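Local coordinates for protein SxtG (Microseira wollei, PDB 6U1R) that acts as an amidinotransferase in saxitoxin biosynthesis, probably passing an amidino group from donor to acceptor by way of a covalent amidino-cysteine intermediate, at residues Leu93-Phe96 with Ile97-Glu101; Pro183-Asp187 with Ala188-Phe192; Asn235-Gly238 with Ile239-Leu242; Ile332-Lys335 with Lys336-Pro339. All coordinates share one frame; numbering follows the deposited sequence. Where two conformers were deposited one is given.

Along the chain the four contacts follow in series, 1 to 4, but in space they form two pairs on opposite sides of the molecule's centre. Contacts 1 and 4 have centres 16 Å apart and touch where helix 83-102 lies against strand 330-334: I332 packs on F96, I99 and L100. Contacts 2 and 3 have centres 15 Å apart and meet at Q189 and N235; both also reach the second subunit of the dimer. Between contacts 1 and 2 the centres are 39 Å apart. Contacts 3 and 4 each belong to a beta-alpha-beta unit, one on each side of the centre; every contact has a side chain about 9 to 12 Å from a predicted active-site side chain.

Contact 1 (Leu93-Phe96 with Ile97-Glu101); sequences LNEF and IHILE
F96 and L100 meet one turn apart on helix 83-102, with the methyl CD1 of L100 set over one face of the F96 ring. This CH-pi contact puts CD1 4.1 Å from the ring centroid and 18° off the normal, displaced toward the rim, so that F96 CZ is its closest ring atom at 3.9 Å. The phenyl gets there because CG lies anti to the backbone N (chi1 173°). L100 CG instead lies anti to the carbonyl carbon, and the two side chains slant across each other.

L93 and I97 repeat this oblique crossing less tightly, L93 CG standing 4.1 Å from I97 CD1. On the outer side the chain of E95 bends at chi2 and crosses I99 at about a right angle, bringing OE2 to 3.5 Å from I99 CG1. The other carboxylate oxygen, OE1, lies near the plane of the H98 ring, at its edge, 4.1 Å from CD2; carboxylate and imidazole planes are turned 48° apart.

Under the side chains runs the i to i+4 backbone ladder, for example L100 N to F96 O at 3.0 Å. N94 OD1 bonds to R109. F96 also meets the rings of F356 and F366, while I97 and L100 pack on V107 and V42. This is an amphipathic alpha-helix laid on beta-strands, its F96 side chain about 9 Å from that of C368, the predicted amidino-cysteine residue.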
# COMPACT_ATOMS: atom_id res chain seq x y z
N LEU A 93 -23.31 19.10 -7.60
CA LEU A 93 -22.12 18.53 -8.20
C LEU A 93 -22.08 18.75 -9.71
O LEU A 93 -21.05 19.13 -10.27
CB LEU A 93 -22.06 17.04 -7.85
CG LEU A 93 -20.80 16.29 -8.27
CD1 LEU A 93 -19.55 16.84 -7.63
CD2 LEU A 93 -20.96 14.82 -7.90
N ASN A 94 -23.21 18.54 -10.38
CA ASN A 94 -23.25 18.73 -11.83
C ASN A 94 -22.96 20.18 -12.21
O ASN A 94 -22.26 20.44 -13.20
CB ASN A 94 -24.60 18.28 -12.38
CG ASN A 94 -24.68 16.77 -12.50
OD1 ASN A 94 -23.65 16.11 -12.61
ND2 ASN A 94 -25.89 16.22 -12.50
N GLU A 95 -23.48 21.14 -11.45
CA GLU A 95 -23.19 22.54 -11.75
C GLU A 95 -21.72 22.88 -11.50
O GLU A 95 -21.11 23.62 -12.27
CB GLU A 95 -24.10 23.46 -10.93
CG GLU A 95 -23.89 24.94 -11.23
CD GLU A 95 -23.91 25.27 -12.73
OE1 GLU A 95 -24.81 24.77 -13.45
OE2 GLU A 95 -23.01 26.01 -13.19
N PHE A 96 -21.15 22.35 -10.41
CA PHE A 96 -19.72 22.50 -10.14
C PHE A 96 -18.89 21.98 -11.30
O PHE A 96 -17.96 22.64 -11.78
CB PHE A 96 -19.40 21.78 -8.82
CG PHE A 96 -17.94 21.69 -8.47
CD1 PHE A 96 -17.12 22.79 -8.55
CD2 PHE A 96 -17.41 20.50 -7.99
CE1 PHE A 96 -15.78 22.72 -8.20
CE2 PHE A 96 -16.06 20.41 -7.63
CZ PHE A 96 -15.24 21.53 -7.73
N ILE A 97 -19.23 20.79 -11.81
CA ILE A 97 -18.52 20.24 -12.95
C ILE A 97 -18.69 21.13 -14.19
O ILE A 97 -17.73 21.37 -14.94
CB ILE A 97 -18.98 18.80 -13.21
CG1 ILE A 97 -18.47 17.88 -12.09
CG2 ILE A 97 -18.52 18.31 -14.57
CD1 ILE A 97 -19.15 16.52 -12.01
N HIS A 98 -19.91 21.65 -14.41
CA HIS A 98 -20.14 22.55 -15.54
C HIS A 98 -19.22 23.77 -15.47
O HIS A 98 -18.66 24.20 -16.48
CB HIS A 98 -21.60 22.99 -15.60
CG HIS A 98 -22.53 22.04 -16.31
ND1 HIS A 98 -22.18 21.32 -17.43
CD2 HIS A 98 -23.83 21.72 -16.06
CE1 HIS A 98 -23.20 20.59 -17.83
NE2 HIS A 98 -24.22 20.81 -17.02
N ILE A 99 -19.06 24.35 -14.27
CA ILE A 99 -18.14 25.47 -14.09
C ILE A 99 -16.71 25.05 -14.45
O ILE A 99 -16.00 25.76 -15.18
CB ILE A 99 -18.22 26.01 -12.66
CG1 ILE A 99 -19.61 26.62 -12.42
CG2 ILE A 99 -17.11 27.03 -12.41
CD1 ILE A 99 -19.87 27.14 -11.00
N LEU A 100 -16.24 23.94 -13.89
CA LEU A 100 -14.89 23.47 -14.18
C LEU A 100 -14.66 23.32 -15.68
O LEU A 100 -13.62 23.74 -16.21
CB LEU A 100 -14.63 22.14 -13.48
CG LEU A 100 -14.50 22.17 -11.95
CD1 LEU A 100 -14.43 20.74 -11.41
CD2 LEU A 100 -13.28 22.95 -11.51
N GLU A 101 -15.61 22.70 -16.38
CA GLU A 101 -15.46 22.49 -17.81
C GLU A 101 -15.50 23.81 -18.58
O GLU A 101 -14.73 24.00 -19.54
CB GLU A 101 -16.54 21.53 -18.30
CG GLU A 101 -16.38 20.11 -17.70
CD GLU A 101 -17.54 19.16 -18.01
OE1 GLU A 101 -18.69 19.61 -18.19
OE2 GLU A 101 -17.29 17.94 -18.02

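Contact 2 (Pro183-Asp187 with Ala188-Phe192)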
# COMPACT_ATOMS: atom_id res chain seq x y z
N PRO A 183 -2.88 -0.57 6.68
CA PRO A 183 -2.82 -0.79 8.13
C PRO A 183 -3.73 -1.93 8.56
O PRO A 183 -4.72 -2.27 7.90
CB PRO A 183 -3.28 0.55 8.73
CG PRO A 183 -4.17 1.14 7.66
CD PRO A 183 -3.50 0.74 6.36
N GLN A 184 -3.38 -2.52 9.71
CA GLN A 184 -4.15 -3.61 10.29
C GLN A 184 -5.43 -3.10 10.94
O GLN A 184 -6.46 -3.80 10.93
CB GLN A 184 -3.30 -4.36 11.34
CG GLN A 184 -2.06 -5.03 10.78
CD GLN A 184 -1.33 -5.88 11.80
OE1 GLN A 184 -0.70 -5.37 12.74
NE2 GLN A 184 -1.42 -7.19 11.65
N LEU A 185 -5.36 -1.92 11.56
CA LEU A 185 -6.48 -1.27 12.23
C LEU A 185 -7.04 -2.14 13.35
O LEU A 185 -8.25 -2.20 13.58
CB LEU A 185 -7.56 -0.87 11.22
CG LEU A 185 -7.06 0.03 10.07
CD1 LEU A 185 -8.22 0.52 9.18
CD2 LEU A 185 -6.28 1.21 10.61
N PHE A 186 -6.13 -2.79 14.09
CA PHE A 186 -6.49 -3.41 15.35
C PHE A 186 -7.01 -2.36 16.34
O PHE A 186 -6.77 -1.15 16.22
CB PHE A 186 -5.27 -4.11 15.98
CG PHE A 186 -4.78 -5.33 15.25
CD1 PHE A 186 -5.44 -5.86 14.14
CD2 PHE A 186 -3.64 -5.98 15.70
CE1 PHE A 186 -4.97 -7.00 13.51
CE2 PHE A 186 -3.18 -7.13 15.08
CZ PHE A 186 -3.84 -7.64 13.99
N ASP A 187 -7.69 -2.85 17.39
CA ASP A 187 -8.13 -1.96 18.44
C ASP A 187 -6.98 -1.12 19.01
O ASP A 187 -7.21 0.00 19.45
CB ASP A 187 -8.80 -2.75 19.58
CG ASP A 187 -10.21 -3.21 19.24
OD1 ASP A 187 -10.77 -2.82 18.19
OD2 ASP A 187 -10.76 -3.97 20.06
N ALA A 188 -5.75 -1.65 19.00
CA ALA A 188 -4.61 -0.92 19.55
C ALA A 188 -4.33 0.41 18.84
O ALA A 188 -3.60 1.24 19.39
CB ALA A 188 -3.35 -1.79 19.50
N GLN A 189 -4.87 0.61 17.64
CA GLN A 189 -4.70 1.86 16.89
C GLN A 189 -5.56 3.00 17.44
O GLN A 189 -5.39 4.14 17.03
CB GLN A 189 -5.00 1.60 15.41
CG GLN A 189 -4.78 2.81 14.46
CD GLN A 189 -3.35 3.33 14.46
OE1 GLN A 189 -2.43 2.66 14.93
NE2 GLN A 189 -3.15 4.54 13.91
N TYR A 190 -6.46 2.72 18.40
CA TYR A 190 -7.40 3.71 18.88
C TYR A 190 -7.38 3.76 20.41
O TYR A 190 -7.27 2.72 21.07
CB TYR A 190 -8.83 3.40 18.39
CG TYR A 190 -8.90 3.01 16.93
CD1 TYR A 190 -8.78 3.97 15.94
CD2 TYR A 190 -9.06 1.69 16.55
CE1 TYR A 190 -8.84 3.61 14.58
CE2 TYR A 190 -9.12 1.31 15.22
CZ TYR A 190 -9.00 2.28 14.23
OH TYR A 190 -9.05 1.88 12.91
N ASP A 191 -7.49 4.96 20.96
CA ASP A 191 -7.50 5.20 22.40
C ASP A 191 -8.95 5.11 22.88
O ASP A 191 -9.72 6.06 22.74
CB ASP A 191 -6.89 6.56 22.72
CG ASP A 191 -6.89 6.89 24.20
OD1 ASP A 191 -7.40 6.08 25.00
OD2 ASP A 191 -6.40 7.98 24.55
N PHE A 192 -9.32 3.97 23.44
CA PHE A 192 -10.71 3.84 23.86
C PHE A 192 -11.01 4.54 25.18
O PHE A 192 -12.16 4.55 25.61
CB PHE A 192 -11.09 2.35 23.93
CG PHE A 192 -11.26 1.72 22.57
CD1 PHE A 192 -12.45 1.85 21.88
CD2 PHE A 192 -10.21 1.05 21.97
CE1 PHE A 192 -12.61 1.29 20.62
CE2 PHE A 192 -10.36 0.47 20.71
CZ PHE A 192 -11.56 0.60 20.03
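F186 O and D187 O each take a backbone N-H from three residues on: Q189 N gives to F186 O and Y190 N to D187 O, both at 3.0 Å. In each case the donor stands well above the carbonyl plane, 47° out of it for Q189. Such i to i+3 bonds make a short 3-10 turn within the long loop between strands 176-179 and 219-222.

The turn brings the hydroxyl end of Y190 against the L185 side chain, its OH 3.6 Å from L185 CB and 3.7 Å from CD2. That hydroxyl, though set among L185 carbons, is hydrogen-bonded to A152 O. F192 CE2 touches D187 CB at 3.8 Å, and D187 O lies at the edge of the F192 ring, 3.4 Å from CE2; the carboxylate of D187 is turned 70° from that ring.

R154 NH2 bridges D187 and L185, forming a salt bridge with D187 OD1 and a hydrogen bond with L185 O, while Q189, bent at chi2 (60°), sends OE1 to E211 N, and the carboxylate of E211 receives the backbone N-H groups of Q184 and L185. At the start of the turn, the F186 ring meets W161 of the second subunit edge-to-face.

Contact 3 (Asn235-Gly238 with Ile239-Leu242); sequences NSLG and IEWL
I239 N gives its hydrogen to N235 O at 3.1 Å, and three further bonds of the same i to i+4 kind follow: E240 N to S236 O, W241 N to L237 O and L242 N to G238 O. Together they wind the first turns of helix 236-245. From the side chains, W241 NE1 bonds to W177 O of the second subunit.

N235 is the N-cap residue. With chi1 at 64° its amide swings back over the helix start, and OD1 accepts from G238 N at 2.9 Å, the donor tilted 34° from the plane of the amide. The same OD1 takes T213 N, while ND2 gives to T208 O and E211 O, fixing which way round the amide sits. E209 receives the N-H groups of S236 and L237 through its two carboxylate oxygens.

Van der Waals contacts set carbons against oxygens. L237 and E240 lie side by side, L237 CD2 near E240 OE1, doubtfully, since E240 has two conformers. I239 turns CG1 beside its own backbone N (chi1 -68°), 3.5 Å from N235 O. Its apolar packing is on I254 and F219 of the flanking strands.

The early N-H groups of a helix have no preceding turn to bond to; here N235 and E209 accept from three of them, and the carboxylate probably also suits the positive end of the helix dipole.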
# COMPACT_ATOMS: atom_id res chain seq x y z
N ASN A 235 -1.39 10.11 12.54
CA ASN A 235 -0.50 10.06 13.69
C ASN A 235 0.95 10.33 13.29
O ASN A 235 1.27 10.60 12.13
CB ASN A 235 -0.63 8.72 14.44
CG ASN A 235 -0.21 7.51 13.61
OD1 ASN A 235 0.19 7.62 12.45
ND2 ASN A 235 -0.32 6.34 14.21
N SER A 236 1.83 10.33 14.29
CA SER A 236 3.22 10.68 14.04
C SER A 236 3.89 9.65 13.13
O SER A 236 4.71 10.01 12.28
CB SER A 236 4.00 10.83 15.36
OG SER A 236 3.58 11.99 16.09
N LEU A 237 3.55 8.37 13.29
CA LEU A 237 4.13 7.34 12.42
C LEU A 237 3.73 7.56 10.97
O LEU A 237 4.52 7.32 10.05
CB LEU A 237 3.69 5.94 12.87
CG LEU A 237 4.41 5.24 14.04
CD1 LEU A 237 3.85 3.82 14.21
CD2 LEU A 237 5.91 5.21 13.83
N GLY A 238 2.48 7.97 10.74
CA GLY A 238 2.04 8.23 9.38
C GLY A 238 2.77 9.40 8.76
O GLY A 238 3.18 9.34 7.59
N ILE A 239 2.96 10.47 9.53
CA ILE A 239 3.73 11.62 9.04
C ILE A 239 5.16 11.20 8.76
O ILE A 239 5.75 11.57 7.73
CB ILE A 239 3.66 12.77 10.06
CG1 ILE A 239 2.26 13.34 10.15
CG2 ILE A 239 4.66 13.87 9.73
CD1 ILE A 239 2.04 14.20 11.36
N GLU A 240 5.75 10.43 9.69
CA GLU A 240 7.12 9.94 9.53
C GLU A 240 7.25 9.07 8.29
O GLU A 240 8.25 9.15 7.55
CB GLU A 240 7.56 9.15 10.78
CG GLU A 240 9.05 8.78 10.79
CD GLU A 240 9.47 7.83 11.92
OE1 GLU A 240 8.61 7.30 12.66
OE2 GLU A 240 10.70 7.61 12.05
N TRP A 241 6.23 8.25 8.02
CA TRP A 241 6.23 7.43 6.82
C TRP A 241 6.26 8.30 5.57
O TRP A 241 7.04 8.05 4.64
CB TRP A 241 5.02 6.47 6.78
CG TRP A 241 5.15 5.55 5.61
CD1 TRP A 241 5.72 4.31 5.61
CD2 TRP A 241 4.76 5.82 4.25
NE1 TRP A 241 5.72 3.79 4.33
CE2 TRP A 241 5.13 4.70 3.48
CE3 TRP A 241 4.13 6.90 3.61
CZ2 TRP A 241 4.89 4.62 2.10
CZ3 TRP A 241 3.90 6.83 2.24
CH2 TRP A 241 4.28 5.70 1.50
N LEU A 242 5.41 9.33 5.53
CA LEU A 242 5.37 10.16 4.33
C LEU A 242 6.66 10.96 4.17
O LEU A 242 7.15 11.13 3.05
CB LEU A 242 4.17 11.10 4.36
CG LEU A 242 3.94 11.96 3.11
CD1 LEU A 242 3.66 11.06 1.91
CD2 LEU A 242 2.80 12.93 3.36

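Contact 4 (Ile332-Lys335 with Lys336-Pro339); sequences IVEK and KQEP
E334 reaches round to the backbone of K336, and its side chain can be followed outward atom by atom. CB lies 4.0 Å from CG of Q337. CG is anti to the backbone N (chi1 -152°), and a bend at chi2 (-77°) then folds the chain back toward the turn that E334 itself opens. CD comes to 3.6 Å from K336 N. At the tip, OE1 accepts from K336 N at 2.7 Å; the donor arrives from above the carboxylate plane, 47° out of it. OE1 also touches K336 CB at 3.4 Å, the two side chains running side by side in the same direction. A water donates to OE1 at 2.6 Å and accepts from Q337 NE2, bridging carboxylate and amide. The other oxygen, OE2, takes F356 N, so both ends of this buried carboxylate are held, which probably helps it stay ionised.

The main chain closes a type I beta turn from E334 to Q337, with Q337 N giving to E334 O at 2.9 Å. Q337 CB sits 3.3 Å from that same carbonyl oxygen. Q337 is then the centre of an inverse gamma turn, marked by a weak bond from E338 N to K336 O, and holds the N-cap position of the following helix.

The turn is the link from strand to helix in the beta-alpha-beta unit of strand 330-334, helix 338-346 and strand 350-354: V333 packs on M340 and I341 of that helix, and I332 on helix 83-102.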
# COMPACT_ATOMS: atom_id res chain seq x y z
N ILE A 332 -12.75 28.83 -6.89
CA ILE A 332 -14.14 28.44 -6.71
C ILE A 332 -14.45 28.50 -5.22
O ILE A 332 -13.70 27.96 -4.39
CB ILE A 332 -14.42 27.04 -7.30
CG1 ILE A 332 -14.29 27.10 -8.84
CG2 ILE A 332 -15.81 26.55 -6.92
CD1 ILE A 332 -14.40 25.79 -9.53
N VAL A 333 -15.56 29.16 -4.88
CA VAL A 333 -15.94 29.43 -3.49
C VAL A 333 -17.46 29.38 -3.42
O VAL A 333 -18.16 29.62 -4.42
CB VAL A 333 -15.36 30.80 -3.04
CG1 VAL A 333 -15.66 31.85 -4.04
CG2 VAL A 333 -15.86 31.22 -1.66
N GLU A 334 -17.97 29.02 -2.25
CA GLU A 334 -19.39 28.70 -2.11
C GLU A 334 -20.24 29.96 -1.96
O GLU A 334 -19.88 30.92 -1.26
CB GLU A 334 -19.60 27.77 -0.92
CG GLU A 334 -20.83 26.85 -1.04
CD GLU A 334 -22.16 27.56 -0.77
OE1 GLU A 334 -22.21 28.45 0.11
OE2 GLU A 334 -23.17 27.21 -1.43
N LYS A 335 -21.43 29.92 -2.57
CA LYS A 335 -22.25 31.11 -2.78
C LYS A 335 -22.67 31.78 -1.48
O LYS A 335 -22.78 33.02 -1.42
CB LYS A 335 -23.48 30.72 -3.61
CG LYS A 335 -24.50 31.83 -3.80
CD LYS A 335 -25.37 31.58 -5.04
CE LYS A 335 -26.41 32.68 -5.25
NZ LYS A 335 -27.74 32.13 -5.66
N LYS A 336 -22.95 31.01 -0.42
CA LYS A 336 -23.37 31.64 0.82
C LYS A 336 -22.20 32.16 1.64
O LYS A 336 -22.43 32.79 2.68
CB LYS A 336 -24.23 30.67 1.64
CG LYS A 336 -25.59 30.36 0.98
CD LYS A 336 -26.52 29.65 1.94
CE LYS A 336 -27.65 28.93 1.20
NZ LYS A 336 -28.77 29.84 0.86
N GLN A 337 -20.96 31.95 1.20
CA GLN A 337 -19.80 32.41 1.96
C GLN A 337 -19.45 33.84 1.56
O GLN A 337 -18.39 34.12 1.01
CB GLN A 337 -18.63 31.47 1.74
CG GLN A 337 -18.91 30.08 2.23
CD GLN A 337 -18.93 29.99 3.74
OE1 GLN A 337 -18.10 30.62 4.41
NE2 GLN A 337 -19.86 29.20 4.28
N GLU A 338 -20.39 34.74 1.80
CA GLU A 338 -20.22 36.10 1.30
C GLU A 338 -19.00 36.79 1.89
O GLU A 338 -18.32 37.51 1.13
CB GLU A 338 -21.50 36.92 1.56
CG GLU A 338 -22.69 36.44 0.74
CD GLU A 338 -23.98 37.16 1.10
OE1 GLU A 338 -23.91 38.34 1.52
OE2 GLU A 338 -25.06 36.56 0.98
N PRO A 339 -18.67 36.64 3.17
CA PRO A 339 -17.42 37.24 3.66
C PRO A 339 -16.18 36.71 2.97
O PRO A 339 -15.29 37.50 2.60
CB PRO A 339 -17.45 36.91 5.17
CG PRO A 339 -18.93 36.78 5.48
CD PRO A 339 -19.50 36.11 4.27
O HOH W 1 -21.51 27.73 2.48